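STING-associated CdnE c-di-GMP synthase (Flavobacteriaceae, PDB 6WT8) probably synthesises the cyclic dinucleotide c-di-GMP as a CD-NTase of a bacterial CBASS defence system, where the product would signal through STING. Local coordinates at residues A[246-251]-A[288-293]. Residues are numbered along the deposited sequence; the frame is centred on the assembly and turned at random.
Sequences DIISNR and IDVKKY
Ser249 directs its CB toward the loop, on the buried side of this contact, where it packs against both Tyr293 and Val290. Ser249 CB lies 3.5 Å from Tyr293 OH and meets the phenol end of the ring obliquely, while Val290 CG1 approaches Ser249 CB at 4.1 Å. The long Tyr293 side chain spans the gap, its ring touching Leu253 and Met256 of helix 253-266. A small residue suits so close a fit, and its hydroxyl turns back to the helix end: with chi1 79°, Ser249 OG reaches Asp246 O at 2.7 Å, and it also bonds to Arg252 N and Leu253 N. Arg251 N meets the same carbonyl from the opposite face and, with Asn250 N bonded to Ile247 O, completes a Schellman motif ending helix 235-248; Asn250, which tolerates positive phi, is its C-prime residue. On the looser, more exposed side, branched Ile248 and Val290 offer each other methyls, CG2 to CG2 at 4.0 Å, their side chains crossing at about a right angle. An Asx turn, Lys291 N to Asp289 OD1, shapes the loop presenting Val290. Between 246-251 and 288-293 the contact is thus van der Waals packing; a polar tie comes one residue on, from Asn250 ND2 to Glu294 O.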
loop_
_atom_site.group_PDB
_atom_site.type_symbol
_atom_site.label_atom_id
_atom_site.label_comp_id
_atom_site.label_asym_id
_atom_site.label_seq_id
_atom_site.Cartn_x
_atom_site.Cartn_y
_atom_site.Cartn_z
ATOM N N ASP A 246 2.548 1.071 11.968
ATOM C CA ASP A 246 2.633 -0.306 12.435
ATOM C C ASP A 246 3.565 -0.380 13.639
ATOM O O ASP A 246 3.261 -1.066 14.624
ATOM C CB ASP A 246 3.126 -1.228 11.315
ATOM C CG ASP A 246 3.092 -2.702 11.756
ATOM O OD1 ASP A 246 1.986 -3.238 11.959
ATOM O OD2 ASP A 246 4.139 -3.321 11.981
ATOM N N ILE A 247 4.669 0.384 13.588
ATOM C CA ILE A 247 5.583 0.391 14.742
ATOM C C ILE A 247 4.889 0.984 15.971
ATOM O O ILE A 247 4.936 0.423 17.088
ATOM C CB ILE A 247 6.851 1.162 14.364
ATOM C CG1 ILE A 247 7.634 0.386 13.310
ATOM C CG2 ILE A 247 7.722 1.535 15.610
ATOM C CD1 ILE A 247 8.699 1.232 12.582
ATOM N N ILE A 248 4.239 2.145 15.795
ATOM C CA ILE A 248 3.523 2.765 16.910
ATOM C C ILE A 248 2.466 1.829 17.486
ATOM O O ILE A 248 2.268 1.785 18.707
ATOM C CB ILE A 248 2.911 4.110 16.486
ATOM C CG1 ILE A 248 3.997 5.052 16.020
ATOM C CG2 ILE A 248 2.061 4.724 17.608
ATOM C CD1 ILE A 248 3.433 6.373 15.386
ATOM N N SER A 249 1.784 1.038 16.620
ATOM C CA SER A 249 0.744 0.118 17.046
ATOM C C SER A 249 1.257 -1.144 17.729
ATOM O O SER A 249 0.443 -2.036 17.973
ATOM C CB SER A 249 -0.065 -0.301 15.817
ATOM O OG SER A 249 0.614 -1.294 15.062
ATOM N N ASN A 250 2.550 -1.237 18.056
ATOM C CA ASN A 250 3.142 -2.482 18.594
ATOM C C ASN A 250 2.937 -3.641 17.620
ATOM O O ASN A 250 2.636 -4.786 17.990
ATOM C CB ASN A 250 2.572 -2.855 19.993
ATOM C CG ASN A 250 2.826 -1.824 21.025
ATOM O OD1 ASN A 250 3.743 -1.014 20.947
ATOM N ND2 ASN A 250 2.024 -1.917 22.100
ATOM N N ARG A 251 3.134 -3.335 16.331
ATOM C CA ARG A 251 3.176 -4.342 15.259
ATOM C C ARG A 251 1.851 -5.077 15.141
ATOM O O ARG A 251 1.824 -6.305 14.934
ATOM C CB ARG A 251 4.366 -5.305 15.432
ATOM C CG ARG A 251 5.691 -4.535 15.356
ATOM C CD ARG A 251 6.944 -5.393 15.450
ATOM N NE ARG A 251 7.185 -5.951 16.795
ATOM C CZ ARG A 251 8.291 -6.607 17.143
ATOM N NH1 ARG A 251 9.260 -6.830 16.241
ATOM N NH2 ARG A 251 8.410 -7.058 18.365
ATOM N N ILE A 288 -7.883 3.882 12.761
ATOM C CA ILE A 288 -8.237 3.437 14.106
ATOM C C ILE A 288 -7.218 3.995 15.101
ATOM O O ILE A 288 -6.008 3.987 14.854
ATOM C CB ILE A 288 -8.316 1.890 14.154
ATOM C CG1 ILE A 288 -9.444 1.398 13.230
ATOM C CG2 ILE A 288 -8.615 1.374 15.576
ATOM C CD1 ILE A 288 -9.553 -0.121 13.046
ATOM N N ASP A 289 -7.706 4.464 16.254
ATOM C CA ASP A 289 -6.842 5.057 17.271
ATOM C C ASP A 289 -5.968 3.960 17.851
ATOM O O ASP A 289 -6.506 2.976 18.362
ATOM C CB ASP A 289 -7.726 5.686 18.360
ATOM C CG ASP A 289 -6.930 6.279 19.552
ATOM O OD1 ASP A 289 -5.677 6.143 19.701
ATOM O OD2 ASP A 289 -7.620 6.909 20.391
ATOM N N VAL A 290 -4.626 4.117 17.783
ATOM C CA VAL A 290 -3.763 3.019 18.220
ATOM C C VAL A 290 -3.984 2.661 19.674
ATOM O O VAL A 290 -3.760 1.509 20.062
ATOM C CB VAL A 290 -2.261 3.285 18.018
ATOM C CG1 VAL A 290 -1.903 3.236 16.550
ATOM C CG2 VAL A 290 -1.801 4.587 18.752
ATOM N N LYS A 291 -4.374 3.627 20.519
ATOM C CA LYS A 291 -4.525 3.286 21.934
ATOM C C LYS A 291 -5.632 2.262 22.154
ATOM O O LYS A 291 -5.655 1.597 23.200
ATOM C CB LYS A 291 -4.787 4.535 22.782
ATOM C CG LYS A 291 -3.611 5.468 22.725
ATOM C CD LYS A 291 -3.510 6.347 23.969
ATOM C CE LYS A 291 -2.069 6.759 24.162
ATOM N NZ LYS A 291 -1.596 7.481 22.943
ATOM N N LYS A 292 -6.553 2.132 21.206
ATOM C CA LYS A 292 -7.637 1.180 21.377
ATOM C C LYS A 292 -7.203 -0.243 21.145
ATOM O O LYS A 292 -7.885 -1.138 21.623
ATOM C CB LYS A 292 -8.790 1.503 20.442
ATOM C CG LYS A 292 -9.381 2.872 20.797
ATOM C CD LYS A 292 -10.497 3.221 19.845
ATOM C CE LYS A 292 -11.052 4.633 20.172
ATOM N NZ LYS A 292 -11.992 5.162 19.153
ATOM N N TYR A 293 -6.056 -0.467 20.486
ATOM C CA TYR A 293 -5.725 -1.831 20.139
ATOM C C TYR A 293 -4.250 -2.223 20.280
ATOM O O TYR A 293 -3.944 -3.413 20.101
ATOM C CB TYR A 293 -6.195 -2.124 18.701
ATOM C CG TYR A 293 -5.430 -1.444 17.585
ATOM C CD1 TYR A 293 -5.786 -0.168 17.134
ATOM C CD2 TYR A 293 -4.314 -2.069 17.034
ATOM C CE1 TYR A 293 -5.071 0.428 16.077
ATOM C CE2 TYR A 293 -3.641 -1.530 15.995
ATOM C CZ TYR A 293 -4.005 -0.271 15.551
ATOM O OH TYR A 293 -3.266 0.305 14.519
#